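PDB 3WO8: beta-N-acetylglucosaminidase from Thermotoga maritima, which probably hydrolyses terminal non-reducing N-acetyl-D-hexosamine residues in N-acetyl-beta-D-hexosaminides, as a family 3 glycoside hydrolase. Local coordinates for residues Pro87-Asn92 and Tyr104-Val109; Pro382-Arg387 and Thr460-Ile465. One frame throughout, in Å; residues are numbered along the deposited sequence.

Contact 1: residues Pro87-Asn92 and Tyr104-Val109; sequences PSSPGN and YRYSRV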
# COMPACT_ATOMS: atom_id res chain seq x y z
N PRO B 87 1.39 6.13 -0.92
CA PRO B 87 2.79 6.33 -1.16
C PRO B 87 3.36 7.14 -0.06
O PRO B 87 2.77 8.10 0.37
CB PRO B 87 2.81 7.12 -2.45
CG PRO B 87 1.63 6.58 -3.20
CD PRO B 87 0.59 6.30 -2.14
N SER B 88 4.52 6.74 0.40
CA SER B 88 5.23 7.47 1.40
C SER B 88 5.58 8.85 0.88
O SER B 88 5.62 9.07 -0.31
CB SER B 88 6.47 6.70 1.88
OG SER B 88 7.22 7.46 2.82
N SER B 89 5.82 9.75 1.82
CA SER B 89 5.95 11.18 1.61
C SER B 89 7.21 11.58 2.35
O SER B 89 7.52 11.01 3.37
CB SER B 89 4.74 11.90 2.24
OG SER B 89 4.98 13.29 2.51
N PRO B 90 7.96 12.55 1.86
CA PRO B 90 9.03 12.94 2.75
C PRO B 90 8.58 13.71 3.98
O PRO B 90 9.40 13.86 4.88
CB PRO B 90 9.93 13.79 1.87
CG PRO B 90 9.03 14.30 0.80
CD PRO B 90 8.01 13.24 0.57
N GLY B 91 7.32 14.16 4.04
CA GLY B 91 6.85 15.01 5.15
C GLY B 91 6.71 16.55 4.93
O GLY B 91 7.43 17.18 4.13
N ASN B 92 5.79 17.15 5.70
CA ASN B 92 5.45 18.57 5.65
C ASN B 92 6.62 19.56 5.61
O ASN B 92 6.52 20.59 4.97
CB ASN B 92 4.56 18.93 6.83
CG ASN B 92 3.18 18.30 6.75
OD1 ASN B 92 2.88 17.57 5.83
ND2 ASN B 92 2.33 18.60 7.74
N TYR B 104 -1.19 20.03 -2.22
CA TYR B 104 -2.55 19.75 -2.68
C TYR B 104 -2.56 18.36 -3.37
O TYR B 104 -3.44 17.53 -3.12
CB TYR B 104 -3.04 20.85 -3.65
CG TYR B 104 -4.36 20.49 -4.32
CD1 TYR B 104 -5.57 20.67 -3.65
CD2 TYR B 104 -4.40 19.92 -5.60
CE1 TYR B 104 -6.79 20.30 -4.24
CE2 TYR B 104 -5.61 19.53 -6.20
CZ TYR B 104 -6.80 19.74 -5.52
OH TYR B 104 -8.01 19.39 -6.10
N ARG B 105 -1.57 18.17 -4.23
CA ARG B 105 -1.44 16.99 -5.08
C ARG B 105 -1.32 15.73 -4.24
O ARG B 105 -2.06 14.77 -4.46
CB ARG B 105 -0.19 17.13 -5.96
CG ARG B 105 -0.45 16.81 -7.42
CD ARG B 105 0.17 15.51 -7.92
NE ARG B 105 1.27 15.77 -8.86
CZ ARG B 105 1.69 14.90 -9.78
NH1 ARG B 105 2.69 15.23 -10.57
NH2 ARG B 105 1.14 13.69 -9.91
N TYR B 106 -0.38 15.75 -3.28
CA TYR B 106 -0.15 14.62 -2.38
C TYR B 106 -1.42 14.30 -1.60
O TYR B 106 -1.94 13.15 -1.64
CB TYR B 106 0.97 14.91 -1.40
CG TYR B 106 0.98 13.94 -0.24
CD1 TYR B 106 1.42 12.62 -0.41
CD2 TYR B 106 0.53 14.32 1.00
CE1 TYR B 106 1.40 11.70 0.63
CE2 TYR B 106 0.50 13.42 2.05
CZ TYR B 106 0.92 12.11 1.88
OH TYR B 106 0.87 11.25 2.97
N SER B 107 -1.93 15.35 -0.92
CA SER B 107 -3.12 15.24 -0.10
C SER B 107 -4.24 14.61 -0.86
O SER B 107 -4.95 13.78 -0.31
CB SER B 107 -3.54 16.60 0.42
OG SER B 107 -2.43 17.20 1.07
N ARG B 108 -4.37 14.96 -2.13
CA ARG B 108 -5.43 14.39 -2.96
C ARG B 108 -5.21 12.89 -3.23
O ARG B 108 -6.16 12.07 -3.10
CB ARG B 108 -5.52 15.15 -4.27
CG ARG B 108 -6.73 14.80 -5.14
CD ARG B 108 -6.54 15.41 -6.53
NE ARG B 108 -7.61 15.06 -7.48
CZ ARG B 108 -8.01 15.82 -8.51
NH1 ARG B 108 -8.99 15.39 -9.30
NH2 ARG B 108 -7.45 17.02 -8.77
N VAL B 109 -3.97 12.52 -3.58
CA VAL B 109 -3.76 11.10 -3.83
C VAL B 109 -3.91 10.35 -2.52
O VAL B 109 -4.46 9.23 -2.50
CB VAL B 109 -2.42 10.71 -4.55
CG1 VAL B 109 -1.81 11.85 -5.35
CG2 VAL B 109 -1.40 10.14 -3.60
O HOH W 1 2.52 9.25 2.91
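Pro87 meets the phenol of Tyr106 with its carbonyl, in the TIM-barrel domain, where the loop that follows strand 70-72 packs against helix 100-117. Pro87 O lies in the plane of the Tyr106 ring, at its edge, 3.9 Å from Tyr106 CE1. One water ties the two together: it donates to Pro87 O and accepts from Tyr106 OH, 2.6 Å from that oxygen, so the phenol proton is committed to the water. Ser88 turns its back on the helix, its OG bonded to Glu81 and its side chain packed on Lys461 of the second subunit. Ser89 then comes back over the ring, with CB 3.7 Å from Tyr106 CE1 and nearly as close to CZ. Tyr106 reaches this far because CG is anti to its backbone N (chi1 165°), which swings the ring off the helix and up to the loop. A leucine here has neither the flat ring under Ser89 nor the hydroxyl, and Pro87 O would probably lose its water link to the helix. Past Pro90, Gly91 takes the N-cap position of helix 92-96, with a positive phi of 102° that favours glycine. Its backbone N donates to Ser89 OG, 2.9 Å away, closing an ST turn whose oxygen sits 4.2 Å above the plane of the Tyr106 ring, towards the rim.

Contact 2: residues Pro382-Arg387 and Thr460-Ile465; sequences PEIVSR and TKPISI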
# COMPACT_ATOMS: atom_id res chain seq x y z
N PRO B 382 -0.50 -19.53 11.63
CA PRO B 382 -0.65 -19.70 13.08
C PRO B 382 -1.07 -18.45 13.82
O PRO B 382 -1.89 -18.54 14.72
CB PRO B 382 0.72 -20.17 13.51
CG PRO B 382 1.27 -20.86 12.33
CD PRO B 382 0.81 -20.01 11.17
N GLU B 383 -0.57 -17.29 13.42
CA GLU B 383 -1.04 -16.02 14.06
C GLU B 383 -2.56 -15.81 13.85
O GLU B 383 -3.23 -15.24 14.71
CB GLU B 383 -0.21 -14.78 13.66
CG GLU B 383 -0.88 -13.75 12.78
CD GLU B 383 -1.71 -12.71 13.56
OE1 GLU B 383 -1.32 -12.26 14.66
OE2 GLU B 383 -2.77 -12.31 13.06
N ILE B 384 -3.09 -16.30 12.73
CA ILE B 384 -4.50 -16.15 12.42
C ILE B 384 -5.30 -17.04 13.35
O ILE B 384 -6.19 -16.59 14.05
CB ILE B 384 -4.82 -16.52 10.94
CG1 ILE B 384 -4.11 -15.57 9.96
CG2 ILE B 384 -6.32 -16.48 10.71
CD1 ILE B 384 -4.11 -16.08 8.53
N VAL B 385 -4.94 -18.31 13.38
CA VAL B 385 -5.62 -19.26 14.22
C VAL B 385 -5.46 -18.90 15.70
O VAL B 385 -6.35 -19.17 16.50
CB VAL B 385 -5.10 -20.66 13.93
CG1 VAL B 385 -5.65 -21.64 14.94
CG2 VAL B 385 -5.46 -21.05 12.50
N SER B 386 -4.34 -18.27 16.06
CA SER B 386 -4.16 -17.86 17.46
C SER B 386 -5.28 -16.94 17.90
O SER B 386 -5.45 -16.74 19.08
CB SER B 386 -2.85 -17.16 17.67
OG SER B 386 -2.99 -15.74 17.56
N ARG B 387 -6.01 -16.34 16.96
CA ARG B 387 -7.08 -15.42 17.34
C ARG B 387 -8.29 -16.13 17.90
O ARG B 387 -9.09 -15.51 18.58
CB ARG B 387 -7.48 -14.51 16.18
CG ARG B 387 -6.35 -13.58 15.77
CD ARG B 387 -6.73 -12.53 14.73
NE ARG B 387 -5.70 -11.51 14.84
CZ ARG B 387 -5.75 -10.45 15.66
NH1 ARG B 387 -4.71 -9.64 15.69
NH2 ARG B 387 -6.84 -10.18 16.41
N THR B 460 -5.30 -18.98 -0.42
CA THR B 460 -4.38 -19.10 0.68
C THR B 460 -4.34 -17.82 1.50
O THR B 460 -3.69 -17.80 2.53
CB THR B 460 -2.98 -19.31 0.14
OG1 THR B 460 -2.64 -18.23 -0.73
CG2 THR B 460 -2.91 -20.65 -0.64
N LYS B 461 -5.05 -16.79 1.08
CA LYS B 461 -4.97 -15.51 1.74
C LYS B 461 -5.46 -15.52 3.20
O LYS B 461 -6.39 -16.22 3.57
CB LYS B 461 -5.66 -14.37 0.95
CG LYS B 461 -5.24 -14.17 -0.52
CD LYS B 461 -3.75 -14.15 -0.82
CE LYS B 461 -3.21 -12.74 -1.00
NZ LYS B 461 -1.76 -12.89 -1.26
N PRO B 462 -4.77 -14.75 4.03
CA PRO B 462 -5.18 -14.72 5.39
C PRO B 462 -6.67 -14.52 5.56
O PRO B 462 -7.30 -15.26 6.32
CB PRO B 462 -4.39 -13.55 5.94
CG PRO B 462 -3.07 -13.78 5.29
CD PRO B 462 -3.41 -14.21 3.88
N ILE B 463 -7.23 -13.55 4.85
CA ILE B 463 -8.63 -13.16 5.07
C ILE B 463 -9.57 -14.36 4.90
O ILE B 463 -10.53 -14.54 5.65
CB ILE B 463 -9.05 -11.97 4.19
CG1 ILE B 463 -10.44 -11.45 4.58
CG2 ILE B 463 -9.08 -12.39 2.75
CD1 ILE B 463 -10.71 -11.37 6.07
N SER B 464 -9.27 -15.21 3.96
CA SER B 464 -10.16 -16.33 3.69
C SER B 464 -10.14 -17.30 4.84
O SER B 464 -11.17 -17.72 5.31
CB SER B 464 -9.78 -17.00 2.38
OG SER B 464 -9.76 -15.98 1.36
N ILE B 465 -8.95 -17.64 5.32
CA ILE B 465 -8.77 -18.52 6.49
C ILE B 465 -9.39 -17.88 7.74
O ILE B 465 -10.10 -18.54 8.47
CB ILE B 465 -7.27 -18.85 6.72
CG1 ILE B 465 -6.73 -19.63 5.53
CG2 ILE B 465 -7.08 -19.70 7.95
CD1 ILE B 465 -5.33 -20.16 5.67
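Ile384 holds CG1 anti to its carbonyl carbon (chi1 -64°) and carries the chain on extended to CD1 (chi2 166°), which sends that methyl across to Pro462; the same chi1 sets the CG2 branch on the side of Ile465. The two branches thus divide the work. CD1 lands on the proline ring where it joins the backbone, 3.6 Å from Pro462 CB and equally near Pro462 CA, while Pro462 CG is a little farther off at 4.1 Å. The isoleucine side chain and the proline cross at about a right angle, with the methyl end meeting the CA-CB side of the ring. CG2 makes the looser touch, 4.3 Å from Ile465 CG2, methyl to methyl. This is helix-to-helix packing within the C-terminal domain: the last turn of helix 374-385 lies against the first turn of helix 462-471, whose N-cap is Lys461 and whose first residue is Pro462. A proline suits that place, since its nitrogen has no hydrogen to offer and none is called for in a first turn. Tyr54 of helix 53-66, in the barrel domain, touches both Ile384 and Pro462, and Ile381 meets Ile465 one turn earlier on helix 374-385. Three residues on from Glu383, Ser386 folds back and its OG donates to Glu383 O at 2.9 Å, tilted 35° from the carbonyl plane. Arg387 continues past it to Asp26, with which its NH1 forms a salt bridge.

From the N terminus the chain first builds the barrel domain, and contact 1 closes a short loop there, returning after 11 mostly helical residues to set residues 87-92 against helix 100-117. Contact 2 opens only much later and spans 72 residues, including strands of the C-terminal domain's mixed sheet, before helix 462-471 comes back to helix 374-385. The two loops run in series, neither nested nor crossed, and their centres lie 33 Å apart with no touch. The dimer relates them: Pro90 of contact 1 packs on Ser340 of the second subunit, and Ser464 of contact 2 packs on Pro90 of the second subunit.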